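Local coordinates for protein N-acetylglucosamine-6-phosphate deacetylase (PDB 6FV4) that probably removes the acetyl group from N-acetylglucosamine-6-phosphate, as a metal-dependent hydrolase of the NagA family, at residues B[83-86]-B[87-90]; B[223-226]-B[227-230]. The protein carries 1 engineered substitution. All coordinates share one frame; numbering follows the deposited sequence.

In the fold
Contact 1 and contact 2 are both local, each made by eight consecutive residues of the amidohydrolase region. Residues 83-90 lead into helix 86-98 and form its first turn, at the protein surface, whereas residues 223-230 run from the end of strand 222-223 into a buried turn. Their centres lie 27 Å apart and their nearest atoms about 18 Å, so they do not touch. The metal centre lies closer to contact 2: His-225 binds the cadmium ion, and its side chain is about 5 Å from the zinc ion. Contact 1 is more remote; the side chain of Glu-88 is about 10 Å from that of His-74, a zinc ligand on strand 63-76.

Contact 1. Residues B[83-86]-B[87-90]; sequences AATD and DETA
Thr-85 and Glu-88 meet at the start of helix 86-98, where the backbone N of Glu-88 donates to Thr-85 OG1 at 3.2 Å. This is an N-cap: a short hydroxyl side chain suits the place because it can turn back on an amide that lacks a preceding-turn carbonyl. The torsion of Thr-85 (chi1 68°) sets OG1 between its own N and carbonyl carbon, facing that amide. Glu-88 CG also packs against OG1, and the chain then bends at chi2 (-128°), bringing its carboxylate over the small methyl of Ala-83, with Glu-88 CD 3.5 Å from Ala-83 CB. A water joins OG1 to Glu-88 OE2, while OE1 accepts from Asn-80 N. The first helical bonds follow, Thr-89 N to Thr-85 O at 2.9 Å and Ala-90 N to Asp-86 O at 3.0 Å. A second water accepts from Thr-85 N and donates to Thr-89 OG1. Acidic residues suit this end, probably through the helix dipole; Asp-87 forms a salt bridge with Arg-91, and Asp-86 one with Arg-125. The second bridge, with Gln-126 hydrogen-bonded to both Asp-86 and Thr-89, ties the start of helix 86-98, which follows strand 79-80 after a short loop, to helix 113-129.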
loop_
_atom_site.group_PDB
_atom_site.type_symbol
_atom_site.label_atom_id
_atom_site.label_comp_id
_atom_site.label_asym_id
_atom_site.label_seq_id
_atom_site.Cartn_x
_atom_site.Cartn_y
_atom_site.Cartn_z
ATOM N N ALA B 83 20.520 -3.171 -30.187
ATOM C CA ALA B 83 21.254 -3.266 -31.448
ATOM C C ALA B 83 21.744 -1.903 -31.922
ATOM O O ALA B 83 22.799 -1.808 -32.568
ATOM C CB ALA B 83 20.368 -3.901 -32.523
ATOM N N ALA B 84 20.982 -0.848 -31.625
ATOM C CA ALA B 84 21.324 0.527 -31.986
ATOM C C ALA B 84 21.566 0.659 -33.485
ATOM O O ALA B 84 22.555 1.244 -33.928
ATOM C CB ALA B 84 22.532 1.029 -31.187
ATOM N N THR B 85 20.644 0.105 -34.270
ATOM C CA THR B 85 20.674 0.227 -35.719
ATOM C C THR B 85 19.352 0.806 -36.197
ATOM O O THR B 85 18.314 0.645 -35.545
ATOM C CB THR B 85 20.938 -1.129 -36.414
ATOM O OG1 THR B 85 19.814 -2.000 -36.234
ATOM C CG2 THR B 85 22.186 -1.794 -35.858
ATOM N N ASP B 86 19.403 1.490 -37.340
ATOM C CA ASP B 86 18.198 2.094 -37.902
ATOM C C ASP B 86 17.128 1.055 -38.185
ATOM O O ASP B 86 15.933 1.337 -38.040
ATOM C CB ASP B 86 18.533 2.856 -39.187
ATOM C CG ASP B 86 19.346 4.113 -38.924
ATOM O OD1 ASP B 86 19.316 4.604 -37.776
ATOM O OD2 ASP B 86 20.002 4.618 -39.859
ATOM N N ASP B 87 17.536 -0.150 -38.578
ATOM C CA ASP B 87 16.571 -1.175 -38.947
ATOM C C ASP B 87 15.890 -1.767 -37.713
ATOM O O ASP B 87 14.666 -1.949 -37.696
ATOM C CB ASP B 87 17.282 -2.249 -39.770
ATOM C CG ASP B 87 16.458 -3.503 -39.939
ATOM O OD1 ASP B 87 15.236 -3.403 -40.207
ATOM O OD2 ASP B 87 17.036 -4.606 -39.803
ATOM N N GLU B 88 16.657 -2.054 -36.660
ATOM C CA GLU B 88 16.044 -2.615 -35.464
ATOM C C GLU B 88 15.196 -1.572 -34.748
ATOM O O GLU B 88 14.091 -1.878 -34.291
ATOM C CB GLU B 88 17.116 -3.186 -34.540
ATOM C CG GLU B 88 17.918 -4.277 -35.208
ATOM C CD GLU B 88 17.992 -5.558 -34.421
ATOM O OE1 GLU B 88 17.131 -5.791 -33.542
ATOM O OE2 GLU B 88 18.925 -6.349 -34.687
ATOM N N THR B 89 15.688 -0.337 -34.649
ATOM C CA THR B 89 14.900 0.704 -34.000
ATOM C C THR B 89 13.626 0.991 -34.779
ATOM O O THR B 89 12.555 1.173 -34.183
ATOM C CB THR B 89 15.736 1.964 -33.832
ATOM O OG1 THR B 89 16.835 1.659 -32.972
ATOM C CG2 THR B 89 14.901 3.094 -33.187
ATOM N N ALA B 90 13.713 1.007 -36.112
ATOM C CA ALA B 90 12.531 1.294 -36.918
ATOM C C ALA B 90 11.449 0.237 -36.714
ATOM O O ALA B 90 10.260 0.564 -36.653
ATOM C CB ALA B 90 12.898 1.405 -38.392
HETATM O O HOH W 1 18.393 -0.622 -32.602
HETATM O O HOH W 2 20.630 -4.655 -36.875
#

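Contact 2. Residues B[223-226]-B[227-230]; sequences GTHL and FNAM. With CD (cadmium ion), chain J.
His-225 to Asn-228 form a type II beta turn, closed by a hydrogen bond from Asn-228 N to His-225 O at 3.0 Å, with Phe-227 at the third position in a positive-phi conformation. Across this turn the side chains of His-225 and Asn-228 meet at about a right angle. Asn-228 CB sits over one face of the imidazole, 3.9 Å from its centroid and offset toward the rim, a CH-pi contact, and the amide plane stands 84° from the ring. Thr-224 CG2 covers the opposite face, so the ring is held between two carbons. Ala-229 CB, small enough to fit close by, lies 3.7 Å from His-225 CE1.

The imidazole is presented to the metal, with His-225 NE2 2.5 Å from the cadmium ion. In this amidohydrolase-type barrel, metal ligands gather at the C-terminal ends of the strands and in the loops that follow; His-225 comes just after strand 222-223, and Glu-138, His-150, His-204 and a water bind the same ion. Asn-228 and Ala-229 are predicted to bind substrate. A water donates to both Leu-226 O and Asn-228 OD1, while Asn-228 ND2 donates to His-260 O, which together fix the amide's rotation.

Leu-226 and Phe-227 point the same way, side by side, Leu-226 CD2 3.6 Å from Phe-227 CE2. Leu-226, whose CG turns away from its own amide nitrogen (chi1 -158°), reaches between helices 240-246 and 263-273, where a branched aliphatic chain fits well; Phe-227 also packs on the latter. The flexible chain of Met-230, extended until it bends at chi3 (-69°), places Met-230 SD 4.2 Å from Leu-226 CD1. The same sulfur accepts a weak hydrogen bond from Phe-227 N at 3.5 Å. Beyond this turn, Arg-235 of the second subunit packs on Phe-227 and Asn-228.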
loop_
_atom_site.group_PDB
_atom_site.type_symbol
_atom_site.label_atom_id
_atom_site.label_comp_id
_atom_site.label_asym_id
_atom_site.label_seq_id
_atom_site.Cartn_x
_atom_site.Cartn_y
_atom_site.Cartn_z
ATOM N N GLY B 223 10.803 4.639 -9.467
ATOM C CA GLY B 223 11.033 3.234 -9.178
ATOM C C GLY B 223 10.909 2.404 -10.442
ATOM O O GLY B 223 9.857 2.397 -11.086
ATOM N N THR B 224 12.016 1.743 -10.828
ATOM C CA THR B 224 12.023 0.860 -11.997
ATOM C C THR B 224 11.265 -0.427 -11.696
ATOM O O THR B 224 11.609 -1.132 -10.746
ATOM C CB THR B 224 13.458 0.507 -12.412
ATOM O OG1 THR B 224 14.217 1.701 -12.586
ATOM C CG2 THR B 224 13.465 -0.269 -13.706
ATOM N N HIS B 225 10.315 -0.771 -12.581
ATOM C CA HIS B 225 9.276 -1.793 -12.436
ATOM C C HIS B 225 9.147 -2.354 -11.018
ATOM O O HIS B 225 9.663 -3.439 -10.705
ATOM C CB HIS B 225 9.450 -2.935 -13.453
ATOM C CG HIS B 225 10.831 -3.525 -13.504
ATOM N ND1 HIS B 225 11.590 -3.759 -12.379
ATOM C CD2 HIS B 225 11.569 -3.961 -14.551
ATOM C CE1 HIS B 225 12.736 -4.314 -12.726
ATOM N NE2 HIS B 225 12.737 -4.467 -14.036
ATOM N N LEU B 226 8.462 -1.583 -10.173
ATOM C CA LEU B 226 8.213 -1.916 -8.775
ATOM C C LEU B 226 7.836 -3.378 -8.602
ATOM O O LEU B 226 7.008 -3.903 -9.346
ATOM C CB LEU B 226 7.089 -1.030 -8.229
ATOM C CG LEU B 226 7.094 -0.896 -6.710
ATOM C CD1 LEU B 226 8.143 0.077 -6.255
ATOM C CD2 LEU B 226 5.719 -0.449 -6.199
ATOM N N PHE B 227 8.473 -4.015 -7.612
ATOM C CA PHE B 227 8.322 -5.406 -7.189
ATOM C C PHE B 227 9.121 -6.379 -8.052
ATOM O O PHE B 227 9.515 -7.448 -7.568
ATOM C CB PHE B 227 6.845 -5.830 -7.144
ATOM C CG PHE B 227 6.099 -5.291 -5.947
ATOM C CD1 PHE B 227 6.196 -5.920 -4.706
ATOM C CD2 PHE B 227 5.327 -4.141 -6.058
ATOM C CE1 PHE B 227 5.506 -5.425 -3.593
ATOM C CE2 PHE B 227 4.644 -3.634 -4.955
ATOM C CZ PHE B 227 4.733 -4.278 -3.713
ATOM N N ASN B 228 9.370 -6.048 -9.317
ATOM C CA ASN B 228 10.192 -6.920 -10.160
ATOM C C ASN B 228 11.663 -6.601 -9.961
ATOM O O ASN B 228 12.048 -5.431 -9.904
ATOM C CB ASN B 228 9.832 -6.779 -11.639
ATOM C CG ASN B 228 8.411 -7.170 -11.923
ATOM O OD1 ASN B 228 7.625 -6.373 -12.448
ATOM N ND2 ASN B 228 8.054 -8.395 -11.558
ATOM N N ALA B 229 12.481 -7.653 -9.837
ATOM C CA ALA B 229 13.935 -7.519 -9.667
ATOM C C ALA B 229 14.272 -6.666 -8.448
ATOM O O ALA B 229 15.172 -5.828 -8.473
ATOM C CB ALA B 229 14.596 -6.953 -10.926
ATOM N N MET B 230 13.552 -6.891 -7.361
ATOM C CA MET B 230 13.619 -6.009 -6.214
ATOM C C MET B 230 13.358 -6.838 -4.966
ATOM O O MET B 230 12.582 -7.792 -5.010
ATOM C CB MET B 230 12.581 -4.893 -6.390
ATOM C CG MET B 230 12.391 -3.949 -5.243
ATOM S SD MET B 230 11.182 -2.707 -5.766
ATOM C CE MET B 230 12.138 -1.827 -7.009
HETATM CD CD CD J . 14.528 -5.100 -15.595
HETATM O O HOH W 3 6.327 -3.877 -12.193
HETATM O O HOH W 4 13.687 -7.507 -15.126
#